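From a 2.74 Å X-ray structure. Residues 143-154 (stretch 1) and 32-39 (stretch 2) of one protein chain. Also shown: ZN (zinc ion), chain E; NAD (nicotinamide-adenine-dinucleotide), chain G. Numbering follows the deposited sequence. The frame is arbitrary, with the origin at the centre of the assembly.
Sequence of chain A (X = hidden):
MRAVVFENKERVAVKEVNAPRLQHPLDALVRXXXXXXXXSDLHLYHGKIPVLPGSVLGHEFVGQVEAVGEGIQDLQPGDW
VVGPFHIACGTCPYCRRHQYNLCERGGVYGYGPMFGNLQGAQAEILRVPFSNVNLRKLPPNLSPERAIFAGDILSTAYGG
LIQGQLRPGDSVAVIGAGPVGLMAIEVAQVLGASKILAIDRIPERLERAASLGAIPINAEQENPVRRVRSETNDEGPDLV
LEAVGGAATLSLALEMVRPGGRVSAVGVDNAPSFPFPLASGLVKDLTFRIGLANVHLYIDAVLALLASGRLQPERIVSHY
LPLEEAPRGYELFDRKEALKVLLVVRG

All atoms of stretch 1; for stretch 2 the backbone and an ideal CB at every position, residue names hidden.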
# COMPACT_ATOMS: atom_id res chain seq x y z
N SER A 143 16.48 11.60 -28.73
CA SER A 143 17.64 10.77 -28.98
C SER A 143 17.46 9.34 -28.41
O SER A 143 16.96 9.16 -27.28
CB SER A 143 18.87 11.41 -28.38
OG SER A 143 18.96 11.18 -26.98
N PRO A 144 17.89 8.33 -29.17
CA PRO A 144 17.84 6.94 -28.68
C PRO A 144 18.52 6.74 -27.33
O PRO A 144 18.07 5.93 -26.54
CB PRO A 144 18.61 6.15 -29.74
CG PRO A 144 18.53 6.99 -30.98
CD PRO A 144 18.39 8.42 -30.54
N GLU A 145 19.60 7.46 -27.06
CA GLU A 145 20.30 7.28 -25.79
C GLU A 145 19.49 7.84 -24.64
O GLU A 145 19.68 7.44 -23.51
CB GLU A 145 21.73 7.85 -25.82
CG GLU A 145 21.90 9.34 -25.99
CD GLU A 145 21.73 9.85 -27.43
OE1 GLU A 145 21.25 9.11 -28.33
OE2 GLU A 145 22.06 11.03 -27.66
N ARG A 146 18.60 8.77 -24.93
CA ARG A 146 17.68 9.27 -23.89
C ARG A 146 16.52 8.30 -23.78
O ARG A 146 16.14 7.92 -22.67
CB ARG A 146 17.15 10.67 -24.24
CG ARG A 146 16.71 11.46 -23.02
CD ARG A 146 15.68 12.55 -23.31
NE ARG A 146 16.05 13.95 -23.66
CZ ARG A 146 17.10 14.67 -23.25
NH1 ARG A 146 18.05 14.19 -22.47
NH2 ARG A 146 17.20 15.91 -23.66
N ALA A 147 15.97 7.91 -24.93
CA ALA A 147 14.76 7.08 -24.98
C ALA A 147 14.92 5.75 -24.28
O ALA A 147 13.95 5.24 -23.70
CB ALA A 147 14.31 6.84 -26.42
N ILE A 148 16.10 5.17 -24.35
CA ILE A 148 16.25 3.79 -23.87
C ILE A 148 15.78 3.61 -22.42
O ILE A 148 15.21 2.59 -22.08
CB ILE A 148 17.67 3.24 -24.08
CG1 ILE A 148 17.75 1.79 -23.62
CG2 ILE A 148 18.70 4.08 -23.34
CD1 ILE A 148 18.99 1.08 -24.12
N PHE A 149 15.95 4.63 -21.62
CA PHE A 149 15.60 4.58 -20.19
C PHE A 149 14.11 4.41 -19.90
O PHE A 149 13.71 3.82 -18.89
CB PHE A 149 16.14 5.79 -19.51
CG PHE A 149 17.63 5.84 -19.52
CD1 PHE A 149 18.32 6.36 -20.59
CD2 PHE A 149 18.34 5.28 -18.51
CE1 PHE A 149 19.71 6.37 -20.60
CE2 PHE A 149 19.73 5.29 -18.50
CZ PHE A 149 20.42 5.84 -19.56
N ALA A 150 13.28 4.86 -20.84
CA ALA A 150 11.84 4.71 -20.73
C ALA A 150 11.40 3.25 -20.62
O ALA A 150 10.35 2.95 -20.02
CB ALA A 150 11.16 5.37 -21.91
N GLY A 151 12.19 2.36 -21.21
CA GLY A 151 11.83 0.96 -21.25
C GLY A 151 12.04 0.22 -19.94
O GLY A 151 11.42 -0.87 -19.75
N ASP A 152 12.87 0.78 -19.05
CA ASP A 152 13.18 0.05 -17.80
C ASP A 152 13.39 0.98 -16.62
O ASP A 152 12.43 1.29 -15.93
CB ASP A 152 14.36 -0.92 -18.05
CG ASP A 152 14.76 -1.68 -16.85
OD1 ASP A 152 14.22 -1.45 -15.75
OD2 ASP A 152 15.67 -2.51 -17.00
N ILE A 153 14.61 1.43 -16.38
CA ILE A 153 14.89 2.04 -15.07
C ILE A 153 14.20 3.40 -14.75
O ILE A 153 13.91 3.69 -13.59
CB ILE A 153 16.39 2.16 -14.80
CG1 ILE A 153 17.06 3.01 -15.87
CG2 ILE A 153 17.04 0.78 -14.77
CD1 ILE A 153 18.41 3.51 -15.38
N LEU A 154 13.91 4.21 -15.77
CA LEU A 154 13.21 5.46 -15.56
C LEU A 154 11.73 5.21 -15.26
O LEU A 154 11.16 5.77 -14.34
CB LEU A 154 13.36 6.40 -16.76
CG LEU A 154 12.64 7.75 -16.65
CD1 LEU A 154 12.99 8.45 -15.35
CD2 LEU A 154 12.98 8.63 -17.82
N UNK A 32 18.58 -3.69 -32.96
CA UNK A 32 19.04 -2.98 -31.78
C UNK A 32 20.21 -2.07 -32.10
O UNK A 32 21.21 -2.49 -32.68
CB UNK A 32 19.43 -3.97 -30.68
N UNK A 33 20.10 -0.83 -31.62
CA UNK A 33 21.14 0.20 -31.76
C UNK A 33 21.93 0.35 -30.45
O UNK A 33 23.14 0.39 -30.45
CB UNK A 33 20.52 1.54 -32.16
N UNK A 34 21.22 0.42 -29.32
CA UNK A 34 21.85 0.51 -27.99
C UNK A 34 21.19 -0.50 -27.10
O UNK A 34 19.97 -0.75 -27.21
CB UNK A 34 21.74 1.91 -27.39
N UNK A 35 22.01 -1.06 -26.19
CA UNK A 35 21.53 -2.06 -25.25
C UNK A 35 22.19 -1.80 -23.92
O UNK A 35 23.37 -1.57 -23.86
CB UNK A 35 21.81 -3.48 -25.74
N UNK A 36 21.41 -1.82 -22.86
CA UNK A 36 21.94 -1.49 -21.56
C UNK A 36 22.34 -2.74 -20.80
O UNK A 36 21.88 -3.86 -21.11
CB UNK A 36 20.92 -0.68 -20.76
N UNK A 37 23.18 -2.50 -19.79
CA UNK A 37 23.40 -3.43 -18.68
C UNK A 37 22.76 -2.86 -17.42
O UNK A 37 23.11 -1.76 -16.99
CB UNK A 37 24.89 -3.69 -18.46
N UNK A 38 21.85 -3.65 -16.85
CA UNK A 38 20.99 -3.24 -15.72
C UNK A 38 21.48 -3.90 -14.43
O UNK A 38 22.15 -4.94 -14.45
CB UNK A 38 19.53 -3.61 -15.98
N UNK A 39 21.17 -3.29 -13.31
CA UNK A 39 21.42 -3.92 -12.01
C UNK A 39 20.83 -5.32 -11.93
O UNK A 39 21.45 -6.21 -11.34
CB UNK A 39 20.85 -3.06 -10.89
ZN ZN E . 16.41 -3.80 -15.80
PA NAD G . 22.76 -1.11 -8.56
O1A NAD G . 23.65 -0.61 -9.70
O2A NAD G . 23.17 -2.37 -7.79
O5B NAD G . 22.44 0.04 -7.46
C5B NAD G . 22.29 -0.29 -6.08
C4B NAD G . 22.75 0.89 -5.22
O4B NAD G . 22.31 0.70 -3.86
C3B NAD G . 24.27 1.01 -5.21
O3B NAD G . 24.73 2.37 -5.35
C2B NAD G . 24.66 0.51 -3.85
O2B NAD G . 25.87 1.11 -3.38
C1B NAD G . 23.45 0.90 -3.03
N9A NAD G . 23.37 0.08 -1.82
C8A NAD G . 23.58 -1.25 -1.77
N7A NAD G . 23.44 -1.67 -0.49
C5A NAD G . 23.13 -0.60 0.28
C6A NAD G . 22.84 -0.35 1.70
N6A NAD G . 22.86 -1.39 2.56
N1A NAD G . 22.57 0.91 2.12
C2A NAD G . 22.55 1.95 1.26
N3A NAD G . 22.81 1.79 -0.06
C4A NAD G . 23.10 0.57 -0.60
O3 NAD G . 21.27 -1.41 -9.12
PN NAD G . 20.28 -0.45 -9.97
O1N NAD G . 20.66 -0.69 -11.42
O2N NAD G . 20.17 0.95 -9.35
O5D NAD G . 18.86 -1.14 -9.65
C5D NAD G . 18.24 -0.82 -8.39
C4D NAD G . 17.44 -1.94 -7.74
O4D NAD G . 16.12 -1.94 -8.31
C3D NAD G . 18.01 -3.34 -7.97
O3D NAD G . 17.72 -4.14 -6.81
C2D NAD G . 17.29 -3.82 -9.23
O2D NAD G . 17.25 -5.26 -9.42
C1D NAD G . 15.91 -3.19 -8.99
N1N NAD G . 15.11 -3.03 -10.21
C2N NAD G . 13.81 -3.32 -10.05
C3N NAD G . 12.90 -3.22 -11.10
C7N NAD G . 11.48 -3.57 -10.77
O7N NAD G . 10.72 -3.99 -11.63
N7N NAD G . 11.07 -3.38 -9.50
C4N NAD G . 13.36 -2.79 -12.35
C5N NAD G . 14.71 -2.48 -12.51
C6N NAD G . 15.58 -2.61 -11.41

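Position 32 leads into the contact from a distance: its ideal CB has no atom of stretch 1 within 5.5 Å, so the visible atoms barely constrain it. The residue is Val32, with chi1 t, and it takes no part.

At position 33 the CA-to-CB bond points toward stretch 1, yet the ideal CB again finds nothing within 5.5 Å. A short side chain would leave the gap open; a longer one, flat or flexible, could reach the proline at the start of the helix. The residue is His33, where the chain turns a corner. Its ring lies oblique to Pro144, ND1 of His33 standing 4.2 Å from CB of Pro144.

Position 34 has extended backbone angles (-132/146) and an ideal CB directed at stretch 1, 4.4 Å from Ile148 CD1. Pro144, the carbon atoms of Glu145 and Ile148 offer a largely apolar surface one turn long, which suits a branched aliphatic or methionine. Leu34 fills it and has the largest covered area of the stretch. With chi1 m and chi2 t, its CD1 comes 3.8 Å from Glu145 CB and 4.3 Å from Pro144 CB, while its own CB lies 4.3 Å from Ile148 CD1.

Position 35 follows the strand's alternation and points away, so stretch 1 says little about its size. It is Ala35, whose CA sits 4.2 Å from Ile148 CD1.

Position 36 turns back toward stretch 1. An ideal CB would be 4.3 Å from Ile148 CD1, close but not a clash, and phi/psi of -96/161 are open to most residues; a small side chain would suit. The residue is Gly36, and Ile148 CD1 packs on its backbone, 4.0 Å from Gly36 N.

Position 37 is out of reach and free as far as stretch 1 is concerned. Ile37 occupies it.

Position 38 is the most specific. Its ideal CB points toward stretch 1, 4.1 Å from Asp152 OD2, with ZN nearer still at 3.1 Å from that CB, calling for a short metal ligand, cysteine above all, with aspartate a possibility. Cys38, with chi1 t, places SG 2.2 Å from ZN, while Asp152 OD2 binds the same ion at 1.9 Å. The two stretches are thus joined through the metal.

At position 39 an ideal CB would lie 2.4 Å from NAD O1N, a clash, so only the absence of a side chain fits. Gly39 supplies it, and its N gives O1N of NAD a weak hydrogen bond of 3.3 Å.

Stretch 2, residues 32-39: VHLAGICG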
# COMPACT_ATOMS: atom_id res chain seq x y z
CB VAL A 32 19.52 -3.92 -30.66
CG1 VAL A 32 19.87 -3.09 -29.42
CG2 VAL A 32 18.48 -4.98 -30.32
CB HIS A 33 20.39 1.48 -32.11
CG HIS A 33 21.25 2.62 -32.49
ND1 HIS A 33 21.45 3.71 -31.66
CD2 HIS A 33 21.91 2.90 -33.64
CE1 HIS A 33 22.21 4.59 -32.28
NE2 HIS A 33 22.51 4.12 -33.48
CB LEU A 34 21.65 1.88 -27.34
CG LEU A 34 22.43 3.06 -27.89
CD1 LEU A 34 21.83 4.39 -27.42
CD2 LEU A 34 23.87 2.93 -27.44
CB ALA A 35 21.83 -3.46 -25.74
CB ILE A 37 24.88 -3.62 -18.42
CG1 ILE A 37 25.55 -4.19 -19.67
CG2 ILE A 37 25.07 -4.57 -17.24
CD1 ILE A 37 27.06 -4.08 -19.64
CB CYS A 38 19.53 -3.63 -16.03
SG CYS A 38 18.33 -3.28 -14.76
O HOH W 1 14.65 -4.75 -14.35
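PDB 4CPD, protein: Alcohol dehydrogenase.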